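Local coordinates for fluoroacetyl-CoA-specific thioesterase-like domain-containing protein (Thermanaerovibrio acidaminovorans, PDB 3QOO) that is of unknown function but adopts a hot-dog fold related to fluoroacetyl-CoA-specific thioesterases and probably acts on acyl-CoA thioesters, at residues Glu37-Met48 with Ser71-Leu81. Numbering follows the deposited sequence. Where two conformers were deposited one is given.
Sequences EFMSTAAFLETM and SEVHNLAPAVL
In this hot-dog fold the start of the central helix, Thr41-Met48, lies over strand Ser71-Asn75, and in one of its two conformers Asn75 ND2 donates a hydrogen bond to Thr41 OG1 (2.9 Å). The hydroxyl sits close to the amide plane, and the same torsion that presents it (chi1 -51°) places CG2 of Thr41 anti to the backbone N, against Val73 CB. Asn75 OD1 comes within 3.5 Å of Phe44 CE2, its amide turned 61° from the ring, and accepts from a water that donates to O of selenomethionine Met39. A second water, in plane at the Phe44 edge, links Met39 O to Ala79 N, and both waters donate to the Met39 carbonyl, gripping it twice. Met39 SE rests 3.7 Å above one face of this ring, near its rim. Helix and strand axes approach to 8.9 Å at 129°, the hot-dog "sausage" wrapped by an antiparallel "bun", which continues through Ser71-His74 into the second subunit. Further along, selenomethionine Met48 bends at its last torsion to bring the CE methyl against both Ser71 CB and Val73 CG2, while Leu45 CD2 meets Ser71 OG, itself hydrogen-bonded to Gln117 NE2. Before the helix, a single bridge pairs Phe38 with Val80: Met39 N donates to Ala79 O (2.9 Å) and Leu81 N to Glu37 O (2.8 Å), with Pro78 CB packed obliquely against the Phe38 ring.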
ATOM      1  N   GLU A  37       3.213  17.144  -3.253  1.00 13.38           N
ATOM      2  CA  GLU A  37       4.211  17.642  -2.306  1.00 13.40           C
ATOM      3  C   GLU A  37       4.662  16.603  -1.292  1.00 12.89           C
ATOM      4  O   GLU A  37       5.648  16.837  -0.630  1.00 14.95           O
ATOM      5  CB  GLU A  37       3.738  18.892  -1.538  1.00 15.63           C
ATOM      6  CG  GLU A  37       3.994  20.168  -2.267  1.00 19.37           C
ATOM      7  CD  GLU A  37       3.821  21.424  -1.441  1.00 20.92           C
ATOM      8  OE1 GLU A  37       4.459  21.585  -0.381  1.00 24.81           O
ATOM      9  OE2 GLU A  37       3.124  22.321  -1.907  1.00 25.14           O
ATOM     10  N   PHE A  38       3.968  15.497  -1.128  1.00 11.23           N
ATOM     11  CA  PHE A  38       4.327  14.581  -0.049  1.00 11.48           C
ATOM     12  C   PHE A  38       4.174  13.122  -0.411  1.00 10.70           C
ATOM     13  O   PHE A  38       3.519  12.748  -1.381  1.00 11.20           O
ATOM     14  CB  PHE A  38       3.551  14.955   1.216  1.00 11.48           C
ATOM     15  CG  PHE A  38       2.055  15.019   1.036  1.00 13.48           C
ATOM     16  CD1 PHE A  38       1.281  13.884   1.183  1.00 16.23           C
ATOM     17  CD2 PHE A  38       1.439  16.230   0.798  1.00 15.56           C
ATOM     18  CE1 PHE A  38      -0.074  13.955   1.071  1.00 19.86           C
ATOM     19  CE2 PHE A  38       0.084  16.313   0.674  1.00 18.40           C
ATOM     20  CZ  PHE A  38      -0.683  15.189   0.806  1.00 19.88           C
HETATM   21  N   MSE A  39       4.817  12.288   0.389  1.00  9.70           N
HETATM   22  CA  MSE A  39       4.932  10.872   0.104  1.00  8.85           C
HETATM   23  C   MSE A  39       3.574  10.178   0.134  1.00  9.33           C
HETATM   24  O   MSE A  39       2.758  10.415   1.031  1.00  9.45           O
HETATM   25  CB  MSE A  39       5.862  10.249   1.152  1.00  9.19           C
HETATM   26  CG  MSE A  39       6.106   8.740   0.981  1.00  9.76           C
HETATM   27 SE   MSE A  39       7.536   8.047   2.125  0.79 10.81          SE
HETATM   28  CE  MSE A  39       8.664   8.064   0.731  1.00 15.83           C
ATOM     29  N   SER A  40       3.345   9.298  -0.838  1.00  9.18           N
ATOM     30  CA  SER A  40       2.081   8.564  -0.982  1.00  9.12           C
ATOM     31  C   SER A  40       2.018   7.342  -0.078  1.00  8.76           C
ATOM     32  O   SER A  40       3.027   6.795   0.395  1.00  9.33           O
ATOM     33  CB  SER A  40       1.943   8.082  -2.404  1.00  9.77           C
ATOM     34  OG  SER A  40       2.831   7.018  -2.652  1.00 11.58           O
ATOM     35  N   THR A  41       0.809   6.860   0.135  1.00  7.97           N
ATOM     36  CA  THR A  41       0.620   5.636   0.886  1.00  8.27           C
ATOM     37  C   THR A  41       1.316   4.459   0.220  1.00  8.94           C
ATOM     38  O   THR A  41       1.915   3.634   0.904  1.00  9.32           O
ATOM     39  CB  THR A  41      -0.853   5.327   1.061  1.00  8.81           C
ATOM     40  OG1 THR A  41      -1.501   6.504   1.570  1.00 10.05           O
ATOM     41  CG2 THR A  41      -1.065   4.179   2.053  1.00  9.90           C
ATOM     42  N   ALA A  42       1.270   4.390  -1.103  1.00  8.77           N
ATOM     43  CA  ALA A  42       1.931   3.317  -1.831  1.00  8.83           C
ATOM     44  C   ALA A  42       3.430   3.327  -1.561  1.00  8.89           C
ATOM     45  O   ALA A  42       4.059   2.258  -1.419  1.00  9.94           O
ATOM     46  CB  ALA A  42       1.689   3.423  -3.340  1.00 10.58           C
ATOM     47  N   ALA A  43       4.029   4.511  -1.472  1.00  8.77           N
ATOM     48  CA  ALA A  43       5.452   4.624  -1.177  1.00  9.54           C
ATOM     49  C   ALA A  43       5.761   4.134   0.224  1.00  9.43           C
ATOM     50  O   ALA A  43       6.776   3.463   0.435  1.00 10.16           O
ATOM     51  CB  ALA A  43       5.921   6.058  -1.353  1.00 10.78           C
ATOM     52  N   PHE A  44       4.964   4.511   1.205  1.00  8.67           N
ATOM     53  CA  PHE A  44       5.145   3.971   2.556  1.00  8.14           C
ATOM     54  C   PHE A  44       5.080   2.464   2.543  1.00  8.31           C
ATOM     55  O   PHE A  44       5.897   1.787   3.185  1.00  9.83           O
ATOM     56  CB  PHE A  44       4.112   4.526   3.533  1.00  8.98           C
ATOM     57  CG  PHE A  44       4.363   5.942   3.945  1.00  8.56           C
ATOM     58  CD1 PHE A  44       5.362   6.260   4.824  1.00 10.28           C
ATOM     59  CD2 PHE A  44       3.543   6.958   3.524  1.00 11.01           C
ATOM     60  CE1 PHE A  44       5.600   7.541   5.214  1.00 11.14           C
ATOM     61  CE2 PHE A  44       3.762   8.261   3.934  1.00 10.16           C
ATOM     62  CZ  PHE A  44       4.791   8.553   4.775  1.00 11.32           C
ATOM     63  N   LEU A  45       4.128   1.913   1.792  1.00  8.58           N
ATOM     64  CA  LEU A  45       3.964   0.471   1.708  1.00  9.90           C
ATOM     65  C   LEU A  45       5.174  -0.195   1.036  1.00  9.69           C
ATOM     66  O   LEU A  45       5.703  -1.191   1.540  1.00  9.86           O
ATOM     67  CB  LEU A  45       2.660   0.139   0.989  1.00 11.18           C
ATOM     68  CG  LEU A  45       1.980  -1.180   1.346  1.00 14.65           C
ATOM     69  CD1 LEU A  45       0.554  -1.170   0.866  1.00 18.63           C
ATOM     70  CD2 LEU A  45       2.711  -2.382   0.806  1.00 15.28           C
ATOM     71  N   GLU A  46       5.620   0.341  -0.089  1.00  9.78           N
ATOM     72  CA  GLU A  46       6.754  -0.223  -0.796  1.00 10.71           C
ATOM     73  C   GLU A  46       7.982  -0.303   0.130  1.00 10.44           C
ATOM     74  O   GLU A  46       8.742  -1.276   0.117  1.00 10.69           O
ATOM     75  CB  GLU A  46       7.074   0.631  -2.020  1.00 12.77           C
ATOM     76  CG  GLU A  46       8.236   0.116  -2.810  1.00 16.97           C
ATOM     77  CD  GLU A  46       8.621   1.011  -3.960  1.00 22.51           C
ATOM     78  OE1 GLU A  46       7.843   1.932  -4.295  1.00 24.45           O
ATOM     79  OE2 GLU A  46       9.707   0.767  -4.528  1.00 27.15           O
ATOM     80  N   THR A  47       8.196   0.744   0.926  1.00 10.27           N
ATOM     81  CA  THR A  47       9.367   0.811   1.778  1.00 11.55           C
ATOM     82  C   THR A  47       9.255  -0.184   2.945  1.00 10.58           C
ATOM     83  O   THR A  47      10.216  -0.854   3.319  1.00 11.17           O
ATOM     84  CB  THR A  47       9.588   2.239   2.271  1.00 13.42           C
ATOM     85  OG1 THR A  47       9.564   3.170   1.161  1.00 16.40           O
ATOM     86  CG2 THR A  47      10.882   2.306   3.031  1.00 14.89           C
HETATM   87  N   MSE A  48       8.052  -0.303   3.495  1.00  9.78           N
HETATM   88  CA  MSE A  48       7.772  -1.312   4.485  1.00  9.49           C
HETATM   89  C   MSE A  48       8.065  -2.714   3.953  1.00  9.34           C
HETATM   90  O   MSE A  48       8.714  -3.530   4.632  1.00 10.16           O
HETATM   91  CB  MSE A  48       6.326  -1.202   4.955  1.00  9.82           C
HETATM   92  CG  MSE A  48       5.927  -2.321   5.935  1.00  9.55           C
HETATM   93 SE   MSE A  48       4.196  -2.010   6.822  0.86  8.09          SE
HETATM   94  CE  MSE A  48       3.017  -1.989   5.259  1.00 10.33           C
ATOM     95  N   SER A  71      -1.304  -5.935   4.052  1.00  7.61           N
ATOM     96  CA  SER A  71      -0.637  -4.716   4.503  1.00  7.08           C
ATOM     97  C   SER A  71      -1.649  -3.689   4.927  1.00  7.21           C
ATOM     98  O   SER A  71      -2.745  -3.605   4.342  1.00  8.40           O
ATOM     99  CB  SER A  71       0.254  -4.136   3.417  1.00  8.65           C
ATOM    100  OG  SER A  71       1.364  -4.976   3.145  1.00 10.61           O
ATOM    101  N   GLU A  72      -1.309  -2.868   5.891  1.00  7.07           N
ATOM    102  CA  GLU A  72      -2.107  -1.730   6.337  1.00  7.55           C
ATOM    103  C   GLU A  72      -1.197  -0.572   6.624  1.00  7.64           C
ATOM    104  O   GLU A  72      -0.106  -0.772   7.212  1.00  7.99           O
ATOM    105  CB  GLU A  72      -2.900  -2.109   7.583  1.00  8.78           C
ATOM    106  CG  GLU A  72      -3.849  -1.071   8.088  1.00 11.60           C
ATOM    107  CD  GLU A  72      -4.809  -1.553   9.141  1.00 12.20           C
ATOM    108  OE1 GLU A  72      -5.545  -0.646   9.676  1.00 12.11           O
ATOM    109  OE2 GLU A  72      -4.729  -2.790   9.536  1.00 13.25           O
ATOM    110  N   VAL A  73      -1.585   0.630   6.221  1.00  7.29           N
ATOM    111  CA  VAL A  73      -0.844   1.851   6.497  1.00  6.93           C
ATOM    112  C   VAL A  73      -1.793   2.888   7.049  1.00  6.92           C
ATOM    113  O   VAL A  73      -2.904   3.060   6.519  1.00  7.94           O
ATOM    114  CB  VAL A  73      -0.119   2.387   5.223  1.00  7.37           C
ATOM    115  CG1 VAL A  73       0.579   3.734   5.495  1.00  9.63           C
ATOM    116  CG2 VAL A  73       0.864   1.367   4.723  1.00  9.48           C
ATOM    117  N   HIS A  74      -1.369   3.574   8.101  1.00  7.46           N
ATOM    118  CA  HIS A  74      -2.051   4.757   8.620  1.00  7.76           C
ATOM    119  C   HIS A  74      -1.172   5.972   8.398  1.00  7.95           C
ATOM    120  O   HIS A  74      -0.032   6.021   8.841  1.00  9.53           O
ATOM    121  CB  HIS A  74      -2.330   4.636  10.120  1.00  8.48           C
ATOM    122  CG  HIS A  74      -3.210   3.489  10.486  1.00  8.46           C
ATOM    123  ND1 HIS A  74      -3.596   3.261  11.797  1.00 10.69           N
ATOM    124  CD2 HIS A  74      -3.768   2.490   9.756  1.00 10.14           C
ATOM    125  CE1 HIS A  74      -4.343   2.168  11.853  1.00  9.86           C
ATOM    126  NE2 HIS A  74      -4.474   1.685  10.624  1.00  9.99           N
ATOM    127  N   ASN A  75      -1.682   6.951   7.685  0.53  8.44           N
ATOM    128  CA  ASN A  75      -0.969   8.185   7.519  0.53  8.86           C
ATOM    129  C   ASN A  75      -1.245   9.057   8.705  0.53  9.39           C
ATOM    130  O   ASN A  75      -2.385   9.163   9.178  0.53 11.01           O
ATOM    131  CB  ASN A  75      -1.383   8.876   6.238  0.53  9.09           C
ATOM    132  CG  ASN A  75      -0.805   8.201   5.042  0.53  8.00           C
ATOM    133  OD1 ASN A  75       0.408   8.195   4.864  0.53  9.22           O
ATOM    134  ND2 ASN A  75      -1.657   7.594   4.231  0.53  9.25           N
ATOM    135  N   LEU A  76      -0.192   9.666   9.201  1.00  8.82           N
ATOM    136  CA  LEU A  76      -0.274  10.577  10.366  1.00  9.44           C
ATOM    137  C   LEU A  76       0.003  12.014   9.999  1.00  9.59           C
ATOM    138  O   LEU A  76      -0.701  12.915  10.451  1.00 10.82           O
ATOM    139  CB  LEU A  76       0.681  10.137  11.460  1.00 10.05           C
ATOM    140  CG  LEU A  76       0.490   8.685  11.916  1.00 16.52           C
ATOM    141  CD1 LEU A  76       1.414   8.503  13.105  1.00 17.94           C
ATOM    142  CD2 LEU A  76      -0.880   8.152  12.198  1.00 21.90           C
ATOM    143  N   ALA A  77       0.974  12.270   9.150  1.00  9.18           N
ATOM    144  CA  ALA A  77       1.377  13.618   8.856  1.00  9.28           C
ATOM    145  C   ALA A  77       2.196  13.608   7.562  1.00  9.63           C
ATOM    146  O   ALA A  77       2.764  12.591   7.179  1.00 10.30           O
ATOM    147  CB  ALA A  77       2.184  14.211  10.046  1.00 10.49           C
ATOM    148  N   PRO A  78       2.242  14.764   6.865  1.00 10.14           N
ATOM    149  CA  PRO A  78       2.870  14.770   5.563  1.00 10.91           C
ATOM    150  C   PRO A  78       4.397  14.686   5.627  1.00  9.82           C
ATOM    151  O   PRO A  78       5.032  15.440   6.353  1.00 12.07           O
ATOM    152  CB  PRO A  78       2.380  16.090   4.951  1.00 11.60           C
ATOM    153  CG  PRO A  78       2.148  16.991   6.154  1.00 11.63           C
ATOM    154  CD  PRO A  78       1.525  16.041   7.151  1.00 10.25           C
ATOM    155  N   ALA A  79       4.972  13.812   4.815  1.00  9.86           N
ATOM    156  CA  ALA A  79       6.419  13.720   4.605  1.00 10.08           C
ATOM    157  C   ALA A  79       6.700  14.393   3.267  1.00  9.67           C
ATOM    158  O   ALA A  79       6.474  13.816   2.209  1.00 10.43           O
ATOM    159  CB  ALA A  79       6.874  12.260   4.618  1.00 10.59           C
ATOM    160  N   VAL A  80       7.150  15.635   3.319  1.00 10.26           N
ATOM    161  CA  VAL A  80       7.292  16.449   2.117  1.00 11.55           C
ATOM    162  C   VAL A  80       8.462  15.967   1.236  1.00 10.51           C
ATOM    163  O   VAL A  80       9.433  15.366   1.708  1.00 10.63           O
ATOM    164  CB  VAL A  80       7.538  17.952   2.572  1.00 12.14           C
ATOM    165  CG1 VAL A  80       8.912  18.147   3.186  1.00 12.88           C
ATOM    166  CG2 VAL A  80       7.307  18.972   1.456  1.00 15.01           C
ATOM    167  N   LEU A  81       8.382  16.300  -0.050  1.00 11.58           N
ATOM    168  CA  LEU A  81       9.518  16.134  -0.931  1.00 11.78           C
ATOM    169  C   LEU A  81      10.782  16.688  -0.258  1.00 12.33           C
ATOM    170  O   LEU A  81      10.775  17.786   0.287  1.00 13.00           O
ATOM    171  CB  LEU A  81       9.318  16.942  -2.197  1.00 12.60           C
ATOM    172  CG  LEU A  81       8.384  16.366  -3.208  1.00 14.49           C
ATOM    173  CD1 LEU A  81       7.959  17.539  -4.125  1.00 15.69           C
ATOM    174  CD2 LEU A  81       9.065  15.248  -3.986  1.00 13.92           C
TER
HETATM  175  O   HOH W   1       3.306  11.798   3.490  1.00 11.85           O
HETATM  176  O   HOH W   2       0.387   9.552   2.152  1.00 23.46           O